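Local atomic coordinates of putative agmatine deiminase (Streptococcus mutans, PDB entry 2EWO), a protein that probably catalyses the hydrolysis of agmatine to N-carbamoylputrescine and ammonia, acting as an agmatine deiminase of the guanidine-modifying enzyme superfamily. Residues A[2-6]-A[150-154]; A[35-39]-A[94-98]; A[62-68]-A[86-92]; A[175-179]-A[211-216]; A[240-245]-A[275-279]. All blocks are in the same frame, centred on the assembly; numbering follows the deposited sequence.

Interaction 1: A[2-6]-A[150-154]; sequences AKRIK and VDSYK
I5 lays its CG2 methyl over the face of the Y153 ring. CG2 stands 3.3 Å from the ring centroid, close to the ring normal, in a CH-pi contact. CG1 of I5 also meets the ring, near CE2. Beyond the ring, the phenol OH of Y153 is hydrogen-bonded to NE of R114.

K3 meets D151 twice. Its backbone N donates to OD1 of D151 at 3.1 Å and reaches that oxygen from above the carboxylate plane. Its NZ forms a salt bridge with OD2 of D151 at 2.8 Å, on the syn side and 32° out of the plane. The lysine chain runs past the carboxylate and bends only at its last torsion (chi4 -64°), which turns NZ onto OD2. CG of K3 lies 3.4 Å from OD1 of D151 on the way.

R4 and K154 lie side by side and point the same way. CB of K154 sits over one face of the R4 guanidinium, and OG of S152 lies at its edge, in plane. NH1 of R4 forms a salt bridge with D117, while NZ of K154 donates to the carbonyl of W118. The backbones add two weak bonds, from S152 N to K3 O at 3.2 Å and from I5 N to S152 O at 3.1 Å.

The short, weakly bonded strand 4-5 lies at the edge of a mixed sheet, beside strand 152-155. With such weak backbone bonds, side chains probably carry much of the attachment. D151, held by a charged amine and a backbone N-H, would probably stay ionised.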
# COMPACT_ATOMS: atom_id res chain seq x y z
N ALA A 2 -13.07 -14.91 -19.24
CA ALA A 2 -13.64 -14.06 -18.15
C ALA A 2 -14.04 -12.70 -18.70
O ALA A 2 -13.51 -11.67 -18.28
CB ALA A 2 -12.61 -13.91 -17.02
N LYS A 3 -14.98 -12.71 -19.65
CA LYS A 3 -15.45 -11.48 -20.27
C LYS A 3 -16.73 -10.93 -19.65
O LYS A 3 -17.18 -11.40 -18.60
CB LYS A 3 -15.64 -11.68 -21.78
CG LYS A 3 -16.76 -12.61 -22.19
CD LYS A 3 -16.89 -12.68 -23.72
CE LYS A 3 -18.09 -13.54 -24.15
NZ LYS A 3 -17.99 -14.99 -23.76
N ARG A 4 -17.32 -9.94 -20.31
CA ARG A 4 -18.54 -9.29 -19.82
C ARG A 4 -19.63 -9.18 -20.88
O ARG A 4 -19.49 -8.43 -21.84
CB ARG A 4 -18.23 -7.86 -19.32
CG ARG A 4 -17.41 -7.80 -18.04
CD ARG A 4 -18.18 -7.22 -16.85
NE ARG A 4 -17.73 -5.88 -16.49
CZ ARG A 4 -17.75 -5.36 -15.26
NH1 ARG A 4 -18.22 -6.08 -14.24
NH2 ARG A 4 -17.30 -4.13 -15.05
N ILE A 5 -20.70 -9.94 -20.71
CA ILE A 5 -21.81 -9.87 -21.65
C ILE A 5 -22.46 -8.53 -21.38
O ILE A 5 -22.71 -8.18 -20.22
CB ILE A 5 -22.82 -10.98 -21.39
CG1 ILE A 5 -24.15 -10.62 -22.06
CG2 ILE A 5 -22.95 -11.21 -19.90
CD1 ILE A 5 -24.07 -10.53 -23.58
N LYS A 6 -22.76 -7.78 -22.44
CA LYS A 6 -23.35 -6.47 -22.22
C LYS A 6 -24.57 -6.05 -23.01
O LYS A 6 -25.17 -5.03 -22.70
CB LYS A 6 -22.26 -5.41 -22.35
CG LYS A 6 -21.24 -5.65 -23.46
CD LYS A 6 -20.16 -4.57 -23.46
CE LYS A 6 -19.44 -4.49 -22.11
NZ LYS A 6 -18.39 -3.43 -22.07
N VAL A 150 -15.60 -17.03 -15.45
CA VAL A 150 -17.04 -16.88 -15.58
C VAL A 150 -17.40 -15.46 -15.97
O VAL A 150 -17.06 -14.50 -15.27
CB VAL A 150 -17.75 -17.26 -14.25
CG1 VAL A 150 -16.91 -16.82 -13.07
CG2 VAL A 150 -19.13 -16.64 -14.17
N ASP A 151 -18.09 -15.34 -17.10
CA ASP A 151 -18.52 -14.04 -17.62
C ASP A 151 -19.46 -13.36 -16.63
O ASP A 151 -19.86 -13.96 -15.64
CB ASP A 151 -19.20 -14.22 -18.99
CG ASP A 151 -18.27 -14.88 -20.03
OD1 ASP A 151 -17.05 -14.99 -19.75
OD2 ASP A 151 -18.75 -15.28 -21.12
N SER A 152 -19.80 -12.10 -16.87
CA SER A 152 -20.68 -11.41 -15.94
C SER A 152 -21.48 -10.32 -16.61
O SER A 152 -21.11 -9.83 -17.67
CB SER A 152 -19.86 -10.80 -14.80
OG SER A 152 -18.96 -9.84 -15.31
N TYR A 153 -22.59 -9.96 -15.96
CA TYR A 153 -23.48 -8.92 -16.43
C TYR A 153 -23.28 -7.76 -15.47
O TYR A 153 -23.25 -7.97 -14.26
CB TYR A 153 -24.94 -9.36 -16.35
CG TYR A 153 -25.29 -10.56 -17.20
CD1 TYR A 153 -25.03 -11.86 -16.77
CD2 TYR A 153 -25.87 -10.38 -18.46
CE1 TYR A 153 -25.32 -12.97 -17.58
CE2 TYR A 153 -26.16 -11.47 -19.26
CZ TYR A 153 -25.88 -12.75 -18.83
OH TYR A 153 -26.08 -13.80 -19.69
N LYS A 154 -23.16 -6.54 -16.00
CA LYS A 154 -22.98 -5.35 -15.17
C LYS A 154 -24.21 -4.45 -15.17
O LYS A 154 -24.57 -3.85 -16.19
CB LYS A 154 -21.77 -4.54 -15.63
CG LYS A 154 -21.46 -3.33 -14.75
CD LYS A 154 -21.09 -3.77 -13.35
CE LYS A 154 -20.70 -2.58 -12.47
NZ LYS A 154 -20.35 -2.99 -11.08

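Interaction 2: A[35-39]-A[94-98]; sequences NDNWR and DDAWI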
# COMPACT_ATOMS: atom_id res chain seq x y z
N ASN A 35 -9.45 -1.34 11.56
CA ASN A 35 -9.70 -1.00 12.97
C ASN A 35 -10.86 -0.01 13.14
O ASN A 35 -11.31 0.25 14.25
CB ASN A 35 -8.43 -0.41 13.58
CG ASN A 35 -7.22 -1.26 13.33
OD1 ASN A 35 -7.25 -2.17 12.50
ND2 ASN A 35 -6.13 -0.97 14.04
N ASP A 36 -11.32 0.54 12.02
CA ASP A 36 -12.42 1.50 12.01
C ASP A 36 -13.68 0.77 12.42
O ASP A 36 -14.60 1.37 12.97
CB ASP A 36 -12.63 2.07 10.60
CG ASP A 36 -11.40 2.75 10.03
OD1 ASP A 36 -10.31 2.10 10.00
OD2 ASP A 36 -11.52 3.92 9.59
N ASN A 37 -13.74 -0.53 12.14
CA ASN A 37 -14.93 -1.30 12.46
C ASN A 37 -14.74 -2.48 13.41
O ASN A 37 -15.61 -2.76 14.23
CB ASN A 37 -15.57 -1.81 11.17
CG ASN A 37 -16.82 -2.61 11.42
OD1 ASN A 37 -17.11 -3.56 10.69
ND2 ASN A 37 -17.57 -2.24 12.45
N TRP A 38 -13.61 -3.18 13.30
CA TRP A 38 -13.37 -4.33 14.16
C TRP A 38 -12.45 -4.01 15.33
O TRP A 38 -11.37 -3.45 15.16
CB TRP A 38 -12.79 -5.49 13.34
CG TRP A 38 -13.58 -5.77 12.08
CD1 TRP A 38 -13.30 -5.34 10.83
CD2 TRP A 38 -14.78 -6.55 11.98
NE1 TRP A 38 -14.24 -5.80 9.94
CE2 TRP A 38 -15.16 -6.55 10.62
CE3 TRP A 38 -15.57 -7.25 12.89
CZ2 TRP A 38 -16.30 -7.22 10.15
CZ3 TRP A 38 -16.70 -7.92 12.43
CH2 TRP A 38 -17.05 -7.90 11.07
N ARG A 39 -12.89 -4.39 16.53
CA ARG A 39 -12.11 -4.12 17.74
C ARG A 39 -10.87 -4.96 17.83
O ARG A 39 -10.75 -6.00 17.19
CB ARG A 39 -12.97 -4.34 18.97
CG ARG A 39 -13.25 -5.80 19.29
CD ARG A 39 -14.26 -5.92 20.43
NE ARG A 39 -14.47 -7.31 20.82
CZ ARG A 39 -13.74 -7.94 21.72
NH1 ARG A 39 -12.74 -7.32 22.34
NH2 ARG A 39 -13.99 -9.21 21.99
N ASP A 94 -12.11 -3.27 1.22
CA ASP A 94 -12.20 -2.24 2.25
C ASP A 94 -12.79 -2.81 3.53
O ASP A 94 -12.55 -2.30 4.63
CB ASP A 94 -13.04 -1.08 1.74
CG ASP A 94 -12.42 -0.42 0.52
OD1 ASP A 94 -11.27 0.05 0.65
OD2 ASP A 94 -13.08 -0.40 -0.54
N ASP A 95 -13.58 -3.87 3.35
CA ASP A 95 -14.21 -4.58 4.45
C ASP A 95 -14.69 -5.94 3.98
O ASP A 95 -15.03 -6.11 2.81
CB ASP A 95 -15.39 -3.80 5.02
CG ASP A 95 -15.46 -3.91 6.51
OD1 ASP A 95 -14.53 -4.51 7.09
OD2 ASP A 95 -16.42 -3.40 7.12
N ALA A 96 -14.71 -6.91 4.90
CA ALA A 96 -15.10 -8.29 4.60
C ALA A 96 -16.60 -8.55 4.54
O ALA A 96 -17.18 -8.94 5.55
CB ALA A 96 -14.45 -9.23 5.60
N TRP A 97 -17.23 -8.36 3.39
CA TRP A 97 -18.66 -8.61 3.24
C TRP A 97 -19.00 -9.18 1.85
O TRP A 97 -19.91 -8.72 1.16
CB TRP A 97 -19.47 -7.34 3.52
CG TRP A 97 -19.16 -6.77 4.88
CD1 TRP A 97 -18.26 -5.78 5.16
CD2 TRP A 97 -19.64 -7.25 6.14
NE1 TRP A 97 -18.15 -5.61 6.52
CE2 TRP A 97 -18.99 -6.50 7.15
CE3 TRP A 97 -20.55 -8.24 6.53
CZ2 TRP A 97 -19.22 -6.71 8.52
CZ3 TRP A 97 -20.78 -8.45 7.89
CH2 TRP A 97 -20.12 -7.69 8.86
N ILE A 98 -18.24 -10.20 1.47
CA ILE A 98 -18.39 -10.86 0.18
C ILE A 98 -19.86 -11.08 -0.21
O ILE A 98 -20.18 -11.20 -1.39
CB ILE A 98 -17.66 -12.23 0.18
CG1 ILE A 98 -17.82 -12.91 -1.18
CG2 ILE A 98 -18.20 -13.10 1.30
CD1 ILE A 98 -17.00 -12.27 -2.27
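N37 and D95 mark the closest approach of two loop backbones, with their CA atoms 8.7 Å apart. Neither segment has regular helix or strand, and side chains make the contact. Segment 94-98 is bent sharply by an inverse gamma turn centred on A96, closed by a weak bond from W97 N to D95 O.

The carboxylate of D95 lies between two indole N-H groups. NE1 of W38 donates to OD1 of D95 at 3.1 Å. The bond is fairly straight (159°) and uses the syn lone pair, with OD1 near the indole plane. NE1 of W97 donates to OD2 of D95 at 2.9 Å. Here the carboxylate oxygen lies in the plane of the indole, but the donor comes from above the carboxylate plane, 79° out of it. The two bonds together fix the rotation of the carboxylate. A weak third one comes from the backbone N of A96 to OD1.

The two tryptophans come from opposite directions and touch at CZ2, the two CZ2 atoms of W38 and W97 being 3.4 Å apart. Their planes are nearly parallel (17°) but slid apart. The six-membered rings therefore barely overlap, with centroids 5.6 Å apart. OD1 of N37 sits 3.5 Å above the plane of the W38 ring, toward its rim.

Segment 35-39 leads from strand 24-29 into helix 43-57, and segment 94-98 links strand 86-90 to strand 104-107. W38 packs on A45 and A96 on F49 of helix 43-57, while W97 meets the W123 ring edge-to-face.

Interaction 3: A[62-68]-A[86-92]; sequences VSLCVPP and IRIIEMT
V62 to V66 pair in register with I86 to E90 as parallel strands, their axes approaching to 4.7 Å at an angle of 30°. They are the two strands of a beta-alpha-beta unit, joined by helix 71-79. Strand 86-90 is the outer strand of its sheet within this chain.

Five backbone bonds hold the pair. They start with R87 N to V62 O at 2.9 Å and finish with M91 N to V66 O at 3.0 Å. In that last bond the donor stands above the carbonyl plane.

One face of the sheet carries V62, L64, V66, I86 and I88, and turns toward helix 71-79 through V66, I86 and I88. V62 and I86 lie side by side on it, with CG2 of V62 meeting CG1 of I86 at 3.9 Å. The other face carries S63, C65, R87 and I89. There R87 runs its extended chain past S63, and its NE donates to OG of S63 at 3.1 Å. The serine oxygen lies at the guanidinium edge, in plane, and the bond is nearly straight (166°). I89 turns CG1 between its backbone N and carbonyl carbon (chi1 54°), which brings CG1 and CD1 against SG of C65. CE of the selenomethionine M91 reaches the same SG.

At the far end the E90 carboxylate lies against CG of P68. OE1 of E90 forms a salt bridge with K143 of the third subunit, so this edge helps to build the assembly. P67 N lies 3.0 Å from M91 O, but as a proline nitrogen it has no hydrogen to give.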
# COMPACT_ATOMS: atom_id res chain seq x y z
N VAL A 62 -13.50 -24.00 0.55
CA VAL A 62 -13.62 -22.58 0.85
C VAL A 62 -12.53 -21.79 0.15
O VAL A 62 -11.37 -22.22 0.10
CB VAL A 62 -13.46 -22.28 2.35
CG1 VAL A 62 -13.88 -20.85 2.61
CG2 VAL A 62 -14.28 -23.25 3.19
N SER A 63 -12.93 -20.64 -0.38
CA SER A 63 -12.05 -19.70 -1.09
C SER A 63 -11.94 -18.44 -0.24
O SER A 63 -12.73 -17.52 -0.38
CB SER A 63 -12.62 -19.34 -2.46
OG SER A 63 -12.44 -20.42 -3.37
N LEU A 64 -10.95 -18.44 0.63
CA LEU A 64 -10.68 -17.35 1.55
C LEU A 64 -9.82 -16.27 0.88
O LEU A 64 -8.63 -16.49 0.64
CB LEU A 64 -9.97 -17.95 2.77
CG LEU A 64 -9.85 -17.10 4.02
CD1 LEU A 64 -11.25 -16.84 4.54
CD2 LEU A 64 -9.00 -17.80 5.05
N CYS A 65 -10.39 -15.10 0.59
CA CYS A 65 -9.63 -14.03 -0.06
C CYS A 65 -9.13 -12.97 0.90
O CYS A 65 -9.92 -12.19 1.42
CB CYS A 65 -10.50 -13.36 -1.10
SG CYS A 65 -11.44 -14.53 -2.05
N VAL A 66 -7.83 -12.90 1.13
CA VAL A 66 -7.37 -11.89 2.07
C VAL A 66 -6.43 -10.84 1.49
O VAL A 66 -5.65 -11.12 0.56
CB VAL A 66 -6.73 -12.54 3.34
CG1 VAL A 66 -7.49 -13.80 3.71
CG2 VAL A 66 -5.25 -12.85 3.12
N PRO A 67 -6.54 -9.60 1.98
CA PRO A 67 -5.70 -8.51 1.51
C PRO A 67 -4.27 -8.97 1.66
O PRO A 67 -3.98 -9.77 2.54
CB PRO A 67 -6.05 -7.38 2.47
CG PRO A 67 -7.52 -7.56 2.61
CD PRO A 67 -7.65 -9.07 2.80
N PRO A 68 -3.37 -8.48 0.80
CA PRO A 68 -1.94 -8.77 0.73
C PRO A 68 -1.18 -8.58 2.04
O PRO A 68 -0.17 -9.23 2.27
CB PRO A 68 -1.46 -7.79 -0.33
CG PRO A 68 -2.64 -7.75 -1.25
CD PRO A 68 -3.78 -7.60 -0.31
N ILE A 86 -9.33 -25.65 1.94
CA ILE A 86 -9.43 -24.20 2.04
C ILE A 86 -8.23 -23.56 1.33
O ILE A 86 -7.07 -23.85 1.67
CB ILE A 86 -9.42 -23.76 3.52
CG1 ILE A 86 -10.65 -24.30 4.24
CG2 ILE A 86 -9.38 -22.25 3.62
CD1 ILE A 86 -10.69 -23.96 5.72
N ARG A 87 -8.49 -22.72 0.33
CA ARG A 87 -7.42 -22.03 -0.40
C ARG A 87 -7.44 -20.54 -0.11
O ARG A 87 -8.49 -19.90 -0.10
CB ARG A 87 -7.54 -22.25 -1.92
CG ARG A 87 -8.74 -21.61 -2.58
CD ARG A 87 -8.63 -21.74 -4.10
NE ARG A 87 -9.80 -21.23 -4.81
CZ ARG A 87 -9.92 -21.22 -6.13
NH1 ARG A 87 -8.93 -21.70 -6.88
NH2 ARG A 87 -11.01 -20.74 -6.71
N ILE A 88 -6.26 -19.99 0.12
CA ILE A 88 -6.14 -18.57 0.40
C ILE A 88 -5.69 -17.82 -0.86
O ILE A 88 -4.55 -17.98 -1.29
CB ILE A 88 -5.10 -18.30 1.51
CG1 ILE A 88 -5.50 -19.00 2.81
CG2 ILE A 88 -5.00 -16.83 1.75
CD1 ILE A 88 -5.31 -20.52 2.81
N ILE A 89 -6.59 -17.05 -1.46
CA ILE A 89 -6.23 -16.26 -2.65
C ILE A 89 -6.07 -14.81 -2.24
O ILE A 89 -6.83 -14.30 -1.41
CB ILE A 89 -7.30 -16.33 -3.80
CG1 ILE A 89 -8.68 -15.93 -3.28
CG2 ILE A 89 -7.34 -17.72 -4.41
CD1 ILE A 89 -9.30 -16.96 -2.34
N GLU A 90 -5.08 -14.13 -2.82
CA GLU A 90 -4.85 -12.73 -2.49
C GLU A 90 -5.90 -11.82 -3.09
O GLU A 90 -6.11 -11.84 -4.30
CB GLU A 90 -3.49 -12.29 -3.00
CG GLU A 90 -3.11 -10.95 -2.46
CD GLU A 90 -2.22 -10.20 -3.40
OE1 GLU A 90 -1.14 -10.72 -3.72
OE2 GLU A 90 -2.61 -9.09 -3.83
N MSE A 91 -6.55 -11.01 -2.25
CA MSE A 91 -7.56 -10.08 -2.73
C MSE A 91 -7.77 -8.91 -1.78
O MSE A 91 -7.98 -9.13 -0.59
CB MSE A 91 -8.88 -10.80 -2.95
CG MSE A 91 -9.87 -9.99 -3.74
SE MSE A 91 -11.45 -10.98 -4.27
CE MSE A 91 -10.63 -12.57 -5.03
N THR A 92 -7.71 -7.68 -2.30
CA THR A 92 -7.91 -6.47 -1.48
C THR A 92 -9.39 -6.15 -1.29
O THR A 92 -10.21 -6.43 -2.17
CB THR A 92 -7.25 -5.20 -2.11
OG1 THR A 92 -7.94 -4.86 -3.31
CG2 THR A 92 -5.80 -5.43 -2.42

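Interaction 4: A[175-179]-A[211-216]; sequences VTEMC and KDGIDP
The carboxylate of E177 is the flat group here, and it lies obliquely against the base of K211, with OE2 nearest. OE2 of E177 lies about 3.0 Å from both CB and CG of K211, against the aliphatic base of the lysine. CD of E177 is 3.7 Å from CG of K211. The lysine chain then runs on fully extended and carries its amine away. NZ of K211 ends 5.7 Å from OE2 of E177, so the two opposite charges form no salt bridge. They may still attract weakly. OE1 of E177 has a weak, long ion pair with K191.

Selenomethionine M178 has the largest share of the contact. Its CG lies opposite the backbone N (chi1 -175°) and directs the side chain at segment 211-216. Bends further along lay the terminal methyl CE on the loop, 3.5 Å from G213 O and 4.1 Å from P216 CA. CE also comes within 3.8 Å of OD2 of D212. No hydrogen bond crosses between the segments; the contact is mostly packing.

T176 comes just before helix 177-180, at the N-cap position, and its OG1 is hydrogen-bonded to the carbonyl of G221. Segment 175-179 passes from strand 172-176 into that helix. Segment 211-216 leaves strand 206-210, the parallel neighbour of strand 172-176, toward strand 227-231. V175 packs on V207 and W209 of strand 206-210, and E177 also touches W209.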
# COMPACT_ATOMS: atom_id res chain seq x y z
N VAL A 175 -37.34 -9.41 -1.54
CA VAL A 175 -36.66 -8.14 -1.28
C VAL A 175 -37.33 -7.40 -0.12
O VAL A 175 -38.46 -7.71 0.24
CB VAL A 175 -36.65 -7.20 -2.51
CG1 VAL A 175 -35.99 -7.89 -3.69
CG2 VAL A 175 -38.07 -6.76 -2.84
N THR A 176 -36.64 -6.41 0.44
CA THR A 176 -37.15 -5.63 1.56
C THR A 176 -37.25 -4.14 1.15
O THR A 176 -36.25 -3.43 1.17
CB THR A 176 -36.21 -5.82 2.80
OG1 THR A 176 -36.41 -4.77 3.74
CG2 THR A 176 -34.74 -5.87 2.36
N GLU A 177 -38.44 -3.67 0.79
CA GLU A 177 -38.61 -2.28 0.34
C GLU A 177 -38.00 -1.18 1.20
O GLU A 177 -37.65 -0.12 0.69
CB GLU A 177 -40.09 -1.97 0.09
CG GLU A 177 -40.99 -2.28 1.26
CD GLU A 177 -42.46 -2.36 0.88
OE1 GLU A 177 -42.88 -1.70 -0.12
OE2 GLU A 177 -43.20 -3.09 1.60
N MSE A 178 -37.89 -1.42 2.50
CA MSE A 178 -37.30 -0.42 3.39
C MSE A 178 -35.82 -0.19 3.04
O MSE A 178 -35.18 0.74 3.56
CB MSE A 178 -37.44 -0.86 4.85
CG MSE A 178 -36.95 0.18 5.86
SE MSE A 178 -35.49 -0.45 7.00
CE MSE A 178 -36.39 -0.31 8.73
N CYS A 179 -35.28 -1.03 2.17
CA CYS A 179 -33.89 -0.94 1.74
C CYS A 179 -33.77 -0.64 0.25
O CYS A 179 -33.21 0.38 -0.13
CB CYS A 179 -33.15 -2.23 2.06
SG CYS A 179 -31.54 -2.39 1.28
N LYS A 211 -41.79 -5.69 4.33
CA LYS A 211 -41.85 -4.28 4.41
C LYS A 211 -41.20 -3.51 5.53
O LYS A 211 -41.56 -2.37 5.75
CB LYS A 211 -43.30 -3.79 4.50
CG LYS A 211 -43.37 -2.22 4.46
CD LYS A 211 -44.82 -1.43 4.75
CE LYS A 211 -44.77 0.11 4.69
NZ LYS A 211 -46.09 0.71 4.77
N ASP A 212 -40.31 -4.01 6.27
CA ASP A 212 -39.57 -3.20 7.29
C ASP A 212 -38.50 -4.17 7.65
O ASP A 212 -38.67 -5.37 7.41
CB ASP A 212 -40.44 -2.76 8.52
CG ASP A 212 -40.83 -1.25 8.59
OD1 ASP A 212 -41.89 -0.83 7.97
OD2 ASP A 212 -40.13 -0.39 9.27
N GLY A 213 -37.42 -3.72 8.17
CA GLY A 213 -36.34 -4.65 8.50
C GLY A 213 -35.84 -4.37 9.90
O GLY A 213 -36.20 -3.37 10.51
N ILE A 214 -35.01 -5.26 10.37
CA ILE A 214 -34.43 -5.11 11.70
C ILE A 214 -33.05 -4.46 11.62
O ILE A 214 -32.23 -4.57 12.54
CB ILE A 214 -34.29 -6.47 12.39
CG1 ILE A 214 -33.27 -7.38 11.72
CG2 ILE A 214 -35.60 -7.25 12.43
CD1 ILE A 214 -32.76 -8.48 12.65
N ASP A 215 -32.81 -3.78 10.51
CA ASP A 215 -31.54 -3.06 10.27
C ASP A 215 -31.82 -1.59 9.96
O ASP A 215 -31.51 -1.11 8.86
CB ASP A 215 -30.78 -3.69 9.11
CG ASP A 215 -30.04 -4.97 9.49
OD1 ASP A 215 -29.10 -4.95 10.37
OD2 ASP A 215 -30.35 -6.09 8.91
N PRO A 216 -32.54 -0.89 10.87
CA PRO A 216 -32.97 0.51 10.74
C PRO A 216 -32.05 1.48 9.99
O PRO A 216 -32.47 2.08 8.98
CB PRO A 216 -33.18 0.94 12.20
CG PRO A 216 -33.69 -0.32 12.83
CD PRO A 216 -32.75 -1.37 12.25

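Interaction 5: A[240-245]-A[275-279]; sequences TDDKEH and CVTKE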
# COMPACT_ATOMS: atom_id res chain seq x y z
N THR A 240 -41.06 -13.88 17.51
CA THR A 240 -41.06 -13.85 18.97
C THR A 240 -42.40 -13.30 19.43
O THR A 240 -43.07 -12.59 18.68
CB THR A 240 -39.92 -12.96 19.54
OG1 THR A 240 -39.98 -12.96 20.98
CG2 THR A 240 -40.05 -11.53 19.04
N ASP A 241 -42.80 -13.62 20.65
CA ASP A 241 -44.07 -13.13 21.17
C ASP A 241 -43.85 -12.02 22.17
O ASP A 241 -44.79 -11.31 22.56
CB ASP A 241 -44.86 -14.28 21.79
CG ASP A 241 -45.49 -15.17 20.73
OD1 ASP A 241 -46.43 -14.70 20.05
OD2 ASP A 241 -45.04 -16.33 20.57
N ASP A 242 -42.60 -11.85 22.58
CA ASP A 242 -42.24 -10.82 23.54
C ASP A 242 -42.56 -9.46 22.95
O ASP A 242 -41.83 -8.95 22.10
CB ASP A 242 -40.75 -10.89 23.85
CG ASP A 242 -40.46 -10.52 25.27
OD1 ASP A 242 -40.99 -9.47 25.74
OD2 ASP A 242 -39.70 -11.27 25.92
N LYS A 243 -43.64 -8.86 23.42
CA LYS A 243 -44.07 -7.57 22.91
C LYS A 243 -43.17 -6.41 23.34
O LYS A 243 -43.47 -5.24 23.08
CB LYS A 243 -45.51 -7.31 23.33
CG LYS A 243 -46.47 -8.38 22.85
CD LYS A 243 -47.85 -8.17 23.45
CE LYS A 243 -48.80 -9.29 23.05
NZ LYS A 243 -50.11 -9.12 23.73
N GLU A 244 -42.06 -6.74 24.00
CA GLU A 244 -41.09 -5.74 24.45
C GLU A 244 -39.70 -6.01 23.85
O GLU A 244 -38.69 -5.42 24.26
CB GLU A 244 -41.01 -5.74 25.99
CG GLU A 244 -42.34 -5.46 26.70
CD GLU A 244 -43.02 -4.19 26.21
OE1 GLU A 244 -42.36 -3.13 26.18
OE2 GLU A 244 -44.22 -4.26 25.85
N HIS A 245 -39.67 -6.91 22.87
CA HIS A 245 -38.43 -7.26 22.18
C HIS A 245 -38.27 -6.32 20.99
O HIS A 245 -39.21 -6.14 20.21
CB HIS A 245 -38.47 -8.71 21.69
CG HIS A 245 -37.19 -9.16 21.06
ND1 HIS A 245 -35.99 -9.16 21.75
CD2 HIS A 245 -36.91 -9.61 19.82
CE1 HIS A 245 -35.03 -9.58 20.95
NE2 HIS A 245 -35.56 -9.86 19.77
N CYS A 275 -36.03 -18.37 16.08
CA CYS A 275 -36.13 -17.61 17.31
C CYS A 275 -35.14 -16.46 17.28
O CYS A 275 -34.24 -16.41 16.44
CB CYS A 275 -35.81 -18.50 18.51
SG CYS A 275 -34.08 -18.97 18.62
N VAL A 276 -35.32 -15.53 18.22
CA VAL A 276 -34.46 -14.37 18.35
C VAL A 276 -33.79 -14.43 19.72
O VAL A 276 -34.33 -15.01 20.66
CB VAL A 276 -35.26 -13.03 18.24
CG1 VAL A 276 -35.70 -12.81 16.80
CG2 VAL A 276 -36.46 -13.05 19.17
N THR A 277 -32.61 -13.83 19.85
CA THR A 277 -31.91 -13.83 21.13
C THR A 277 -32.82 -13.23 22.20
O THR A 277 -33.78 -12.52 21.89
CB THR A 277 -30.59 -13.02 21.05
OG1 THR A 277 -30.85 -11.75 20.45
CG2 THR A 277 -29.56 -13.77 20.23
N LYS A 278 -32.53 -13.53 23.46
CA LYS A 278 -33.31 -13.00 24.58
C LYS A 278 -32.45 -11.92 25.24
O LYS A 278 -32.90 -11.16 26.09
CB LYS A 278 -33.63 -14.12 25.58
CG LYS A 278 -34.79 -13.85 26.56
CD LYS A 278 -36.19 -14.02 25.93
CE LYS A 278 -36.64 -12.78 25.13
NZ LYS A 278 -36.85 -11.56 25.97
N GLU A 279 -31.19 -11.86 24.81
CA GLU A 279 -30.22 -10.88 25.30
C GLU A 279 -29.34 -10.40 24.15
O GLU A 279 -28.58 -11.17 23.56
CB GLU A 279 -29.32 -11.50 26.37
CG GLU A 279 -29.92 -11.47 27.76
CD GLU A 279 -30.17 -10.05 28.26
OE1 GLU A 279 -29.22 -9.24 28.23
OE2 GLU A 279 -31.32 -9.76 28.68
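V276 sets its CG2 methyl between T240 and H245. CG2 meets CB of T240 at 3.5 Å and NE2 of H245 at 3.4 Å. The imidazole comes from the opposite direction. CE1 of H245 also approaches the carbonyl oxygen of T277, at 3.3 Å.

Beside this packing, NZ of K278 forms a salt bridge with OD2 of D242 at 2.9 Å. It approaches from above the carboxylate plane, 46° out of it. The lysine starts out away from segment 240-245, and bends at chi2, chi3 and chi4 bring its amine back.

Segment 240-245 is folded by an ST turn: OG1 of T240 accepts from D242 N at 3.3 Å. The turn bond holds the backbone N of D242, whose CB points toward segment 275-279. A backbone bond from H245 N to D242 O closes the loop further on, and E244 N adds a weak bond to OD1 of D242.

On the other segment, D325 accepts from the backbone N of both K278 and E279. T277 packs on Y308 and Y323. The ring of H245 also meets that of F247, just ahead of helix 248-259.

In the fold
Interactions 2 and 3 are the buried contacts, while interactions 1, 4 and 5 are only partly buried. Interaction 3 pairs parallel strands through regular backbone bonds; interaction 1 sets a short strand loosely beside another and relies more on side chains. Interactions 2 and 3 adjoin in sequence: the chain passes from strand 86-90 into loop 94-98, and backbone pairing gives way to a buried carboxylate between indoles. Interactions 1 and 5 lie on opposite sides of the chain's centre, about 44 Å apart between centres, yet each has a lysine-aspartate salt bridge. Interaction 4 has no hydrogen bond between its segments. Interaction 3 also makes polar bonds to another subunit.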